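Local coordinates for enterobactin synthetase component F-related protein (Vibrio cholerae serotype O1, PDB 4OXI) that probably activates glycine with ATP as an adenylation-domain ligase, forming glycyl-adenylate in a pathway that modifies lipopolysaccharide and gives resistance to antimicrobial peptides, at residues R467-K472 against V478-I483. Numbering follows the deposited sequence.
Sequences RDHQVK and VELEEI. With GAP (glycyl-adenosine-5'-phosphate), chain B.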
ATOM      1  N   ARG A 467       8.566   4.273 -18.619  1.00 38.15           N
ATOM      2  CA  ARG A 467       9.823   4.175 -19.350  1.00 44.93           C
ATOM      3  C   ARG A 467      10.677   2.994 -18.877  1.00 45.61           C
ATOM      4  O   ARG A 467      11.740   2.734 -19.439  1.00 57.42           O
ATOM      5  CB  ARG A 467      10.618   5.468 -19.203  1.00 45.88           C
ATOM      6  CG  ARG A 467      10.733   5.945 -17.765  1.00 47.81           C
ATOM      7  CD  ARG A 467      12.094   6.594 -17.518  1.00 48.91           C
ATOM      8  NE  ARG A 467      12.116   7.386 -16.289  1.00 52.11           N
ATOM      9  CZ  ARG A 467      12.282   6.872 -15.073  1.00 45.66           C
ATOM     10  NH1 ARG A 467      12.431   5.558 -14.912  1.00 47.69           N
ATOM     11  NH2 ARG A 467      12.293   7.671 -14.017  1.00 38.72           N
ATOM     12  N   ASP A 468      10.222   2.286 -17.842  1.00 39.62           N
ATOM     13  CA  ASP A 468      10.987   1.162 -17.299  1.00 38.20           C
ATOM     14  C   ASP A 468      10.209  -0.151 -17.303  1.00 36.79           C
ATOM     15  O   ASP A 468       9.193  -0.293 -18.000  1.00 37.12           O
ATOM     16  CB  ASP A 468      11.537   1.478 -15.892  1.00 32.32           C
ATOM     17  CG  ASP A 468      10.443   1.684 -14.841  1.00 34.63           C
ATOM     18  OD1 ASP A 468       9.290   1.253 -15.057  1.00 32.39           O
ATOM     19  OD2 ASP A 468      10.742   2.270 -13.771  1.00 33.24           O
ATOM     20  N   HIS A 469      10.667  -1.107 -16.507  1.00 37.13           N
ATOM     21  CA  HIS A 469       9.997  -2.401 -16.463  1.00 36.26           C
ATOM     22  C   HIS A 469       9.339  -2.698 -15.110  1.00 36.18           C
ATOM     23  O   HIS A 469       9.225  -3.858 -14.688  1.00 36.21           O
ATOM     24  CB  HIS A 469      10.953  -3.516 -16.889  1.00 40.83           C
ATOM     25  CG  HIS A 469      11.240  -3.536 -18.361  1.00 44.96           C
ATOM     26  ND1 HIS A 469      10.252  -3.673 -19.312  1.00 50.30           N
ATOM     27  CD2 HIS A 469      12.408  -3.448 -19.043  1.00 52.12           C
ATOM     28  CE1 HIS A 469      10.797  -3.663 -20.518  1.00 44.71           C
ATOM     29  NE2 HIS A 469      12.103  -3.526 -20.381  1.00 48.03           N
ATOM     30  N   GLN A 470       8.898  -1.647 -14.432  1.00 34.80           N
ATOM     31  CA  GLN A 470       8.074  -1.816 -13.244  1.00 32.76           C
ATOM     32  C   GLN A 470       6.660  -2.095 -13.731  1.00 34.92           C
ATOM     33  O   GLN A 470       6.146  -1.387 -14.607  1.00 35.96           O
ATOM     34  CB  GLN A 470       8.094  -0.548 -12.382  1.00 29.25           C
ATOM     35  CG  GLN A 470       7.295  -0.666 -11.083  1.00 32.56           C
ATOM     36  CD  GLN A 470       7.099   0.677 -10.381  1.00 34.74           C
ATOM     37  OE1 GLN A 470       8.065   1.346  -9.998  1.00 34.22           O
ATOM     38  NE2 GLN A 470       5.843   1.074 -10.214  1.00 31.39           N
ATOM     39  N   VAL A 471       6.039  -3.138 -13.190  1.00 31.96           N
ATOM     40  CA  VAL A 471       4.697  -3.516 -13.604  1.00 28.84           C
ATOM     41  C   VAL A 471       3.926  -3.938 -12.373  1.00 29.37           C
ATOM     42  O   VAL A 471       4.511  -4.128 -11.307  1.00 29.67           O
ATOM     43  CB  VAL A 471       4.724  -4.706 -14.597  1.00 31.25           C
ATOM     44  CG1 VAL A 471       5.435  -4.326 -15.889  1.00 31.92           C
ATOM     45  CG2 VAL A 471       5.400  -5.910 -13.966  1.00 26.83           C
ATOM     46  N   LYS A 472       2.613  -4.090 -12.515  1.00 30.16           N
ATOM     47  CA  LYS A 472       1.829  -4.740 -11.482  1.00 27.63           C
ATOM     48  C   LYS A 472       1.533  -6.177 -11.932  1.00 27.50           C
ATOM     49  O   LYS A 472       1.120  -6.415 -13.071  1.00 30.15           O
ATOM     50  CB  LYS A 472       0.529  -3.957 -11.228  1.00 33.30           C
ATOM     51  CG  LYS A 472       0.654  -2.817 -10.199  1.00 29.62           C
ATOM     52  CD  LYS A 472       1.487  -1.651 -10.731  1.00 35.59           C
ATOM     53  CE  LYS A 472       1.993  -0.728  -9.601  1.00 28.46           C
ATOM     54  NZ  LYS A 472       0.881  -0.241  -8.767  1.00 26.83           N
ATOM     55  N   VAL A 478       6.095  -4.652  -8.902  1.00 27.23           N
ATOM     56  CA  VAL A 478       7.354  -5.391  -8.952  1.00 26.02           C
ATOM     57  C   VAL A 478       8.224  -4.912 -10.109  1.00 28.46           C
ATOM     58  O   VAL A 478       7.707  -4.460 -11.129  1.00 28.70           O
ATOM     59  CB  VAL A 478       7.106  -6.917  -9.057  1.00 29.59           C
ATOM     60  CG1 VAL A 478       6.468  -7.256 -10.380  1.00 24.37           C
ATOM     61  CG2 VAL A 478       8.414  -7.705  -8.845  1.00 28.75           C
ATOM     62  N   GLU A 479       9.542  -4.984  -9.943  1.00 28.73           N
ATOM     63  CA  GLU A 479      10.469  -4.747 -11.053  1.00 30.66           C
ATOM     64  C   GLU A 479      10.719  -6.066 -11.794  1.00 29.37           C
ATOM     65  O   GLU A 479      11.175  -7.041 -11.196  1.00 27.41           O
ATOM     66  CB  GLU A 479      11.808  -4.214 -10.520  1.00 33.85           C
ATOM     67  CG  GLU A 479      11.714  -2.960  -9.633  1.00 32.64           C
ATOM     68  CD  GLU A 479      11.472  -1.689 -10.431  1.00 37.40           C
ATOM     69  OE1 GLU A 479      11.524  -1.749 -11.681  1.00 40.11           O
ATOM     70  OE2 GLU A 479      11.231  -0.626  -9.808  1.00 46.03           O
ATOM     71  N   LEU A 480      10.428  -6.104 -13.088  1.00 29.35           N
ATOM     72  CA  LEU A 480      10.697  -7.302 -13.880  1.00 31.60           C
ATOM     73  C   LEU A 480      12.170  -7.687 -13.770  1.00 31.08           C
ATOM     74  O   LEU A 480      12.504  -8.866 -13.821  1.00 30.21           O
ATOM     75  CB  LEU A 480      10.294  -7.102 -15.342  1.00 28.63           C
ATOM     76  CG  LEU A 480       8.781  -7.120 -15.576  1.00 29.24           C
ATOM     77  CD1 LEU A 480       8.452  -6.999 -17.049  1.00 28.75           C
ATOM     78  CD2 LEU A 480       8.144  -8.354 -14.986  1.00 22.29           C
ATOM     79  N   GLU A 481      13.038  -6.695 -13.578  1.00 30.87           N
ATOM     80  CA  GLU A 481      14.468  -6.954 -13.383  1.00 36.19           C
ATOM     81  C   GLU A 481      14.790  -7.670 -12.074  1.00 33.60           C
ATOM     82  O   GLU A 481      15.776  -8.402 -12.008  1.00 31.34           O
ATOM     83  CB  GLU A 481      15.302  -5.674 -13.498  1.00 30.22           C
ATOM     84  CG  GLU A 481      15.396  -5.130 -14.909  1.00 40.20           C
ATOM     85  CD  GLU A 481      14.382  -4.033 -15.176  1.00 51.70           C
ATOM     86  OE1 GLU A 481      14.515  -3.341 -16.213  1.00 55.40           O
ATOM     87  OE2 GLU A 481      13.451  -3.860 -14.345  1.00 52.85           O
ATOM     88  N   GLU A 482      13.988  -7.463 -11.029  1.00 31.75           N
ATOM     89  CA  GLU A 482      14.221  -8.224  -9.800  1.00 34.61           C
ATOM     90  C   GLU A 482      13.982  -9.715 -10.066  1.00 30.91           C
ATOM     91  O   GLU A 482      14.744 -10.563  -9.616  1.00 30.57           O
ATOM     92  CB  GLU A 482      13.358  -7.747  -8.621  1.00 31.63           C
ATOM     93  CG  GLU A 482      13.535  -8.647  -7.380  1.00 36.76           C
ATOM     94  CD  GLU A 482      12.571  -8.355  -6.214  1.00 43.28           C
ATOM     95  OE1 GLU A 482      11.577  -7.609  -6.396  1.00 42.66           O
ATOM     96  OE2 GLU A 482      12.809  -8.895  -5.106  1.00 43.58           O
ATOM     97  N   ILE A 483      12.928 -10.024 -10.810  1.00 28.76           N
ATOM     98  CA  ILE A 483      12.602 -11.407 -11.115  1.00 31.35           C
ATOM     99  C   ILE A 483      13.685 -12.015 -12.015  1.00 29.49           C
ATOM    100  O   ILE A 483      14.185 -13.105 -11.752  1.00 31.88           O
ATOM    101  CB  ILE A 483      11.223 -11.521 -11.789  1.00 28.38           C
ATOM    102  CG1 ILE A 483      10.148 -10.901 -10.886  1.00 28.55           C
ATOM    103  CG2 ILE A 483      10.904 -12.981 -12.095  1.00 25.43           C
ATOM    104  CD1 ILE A 483       8.739 -10.907 -11.481  1.00 27.04           C
TER
HETATM  105  N   GAP B 601       0.043   4.071  -3.856  1.00 26.37           N
HETATM  106  CA  GAP B 601      -0.839   3.371  -4.836  1.00 32.47           C
HETATM  107  C   GAP B 601       0.045   2.451  -5.656  1.00 40.11           C
HETATM  108  O   GAP B 601      -0.393   1.716  -6.522  1.00 44.62           O
HETATM  109  PA  GAP B 601       2.630   1.592  -6.028  1.00 30.14           P
HETATM  110  O1A GAP B 601       3.891   2.306  -5.609  1.00 28.01           O
HETATM  111  O2A GAP B 601       2.421   0.125  -5.688  1.00 34.80           O
HETATM  112  O3A GAP B 601       1.469   2.485  -5.376  1.00 30.94           O
HETATM  113  C5' GAP B 601       2.802   3.085  -8.176  1.00 27.31           C
HETATM  114  O5' GAP B 601       2.498   1.807  -7.616  1.00 32.16           O
HETATM  115  C4' GAP B 601       2.663   3.003  -9.683  1.00 26.73           C
HETATM  116  O4' GAP B 601       1.396   2.429 -10.012  1.00 30.58           O
HETATM  117  C3' GAP B 601       2.624   4.359 -10.353  1.00 27.56           C
HETATM  118  O3' GAP B 601       3.940   4.862 -10.576  1.00 26.99           O
HETATM  119  C2' GAP B 601       1.870   4.054 -11.636  1.00 28.06           C
HETATM  120  O2' GAP B 601       2.719   3.393 -12.562  1.00 23.13           O
HETATM  121  C1' GAP B 601       0.898   2.976 -11.232  1.00 26.93           C
HETATM  122  N9  GAP B 601      -0.426   3.583 -10.973  1.00 26.75           N
HETATM  123  C8  GAP B 601      -0.907   3.932  -9.765  1.00 24.07           C
HETATM  124  N7  GAP B 601      -2.158   4.445  -9.865  1.00 23.89           N
HETATM  125  C5  GAP B 601      -2.487   4.439 -11.176  1.00 24.59           C
HETATM  126  C6  GAP B 601      -3.656   4.861 -11.974  1.00 23.82           C
HETATM  127  N6  GAP B 601      -4.760   5.379 -11.373  1.00 23.60           N
HETATM  128  N1  GAP B 601      -3.587   4.688 -13.316  1.00 28.61           N
HETATM  129  C2  GAP B 601      -2.498   4.161 -13.922  1.00 28.26           C
HETATM  130  N3  GAP B 601      -1.402   3.760 -13.249  1.00 26.95           N
HETATM  131  C4  GAP B 601      -1.342   3.868 -11.900  1.00 23.82           C
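H469 meets the N-terminal turn of helix 480-491 with both backbone and ring, in a worked example of how a short antiparallel hairpin can carry a ligand-binding lysine. Just before it, D468 makes an Asx turn: its OD1 accepts the backbone N of Q470, which arrives from above the carboxylate plane, and R466 pairs with its other oxygen. Within this turn sits H469, whose carbonyl O takes the N-H of L480 at 3.0 Å in a nearly straight bond (171° at the hydrogen). E481 OE1 lies in the plane of the imidazole, at its edge, 3.5 Å from H469 CD2. This is a contact with carbon, with the carboxylate plane turned 55° from the ring.

Q470 pairs with E479 without hydrogen bonds between their backbones, and its CA-H contacts V478 O. The carboxylate of E479 folds back at chi2 (-76°), bringing OE1 within 3.7 Å of Q470 CB, while amide and carboxylate planes stand almost perpendicular. V471 and V478 form the hydrogen-bonded pair, V471 N to V478 O at 3.0 Å and V478 N to V471 O at 2.9 Å. On their face of the hairpin V471 CG2 touches L480 CD2 at 3.8 Å, the two side chains crossing at about a right angle; L480 also packs on I498 and P500.

K472 bends at chi2 and chi4 to bring NZ to glycyl-adenosine-5'-phosphate, 2.9 Å from O5' and 3.0 Å from O4', while G337 O accepts a further bond. K472 NZ thus bridges the ribose ring oxygen and the ester oxygen to the phosphate, consistent with fixing the adenylate at that junction, and the V471-V478 pair, next to K472 in the chain, is consistent with a fixed origin for this side chain.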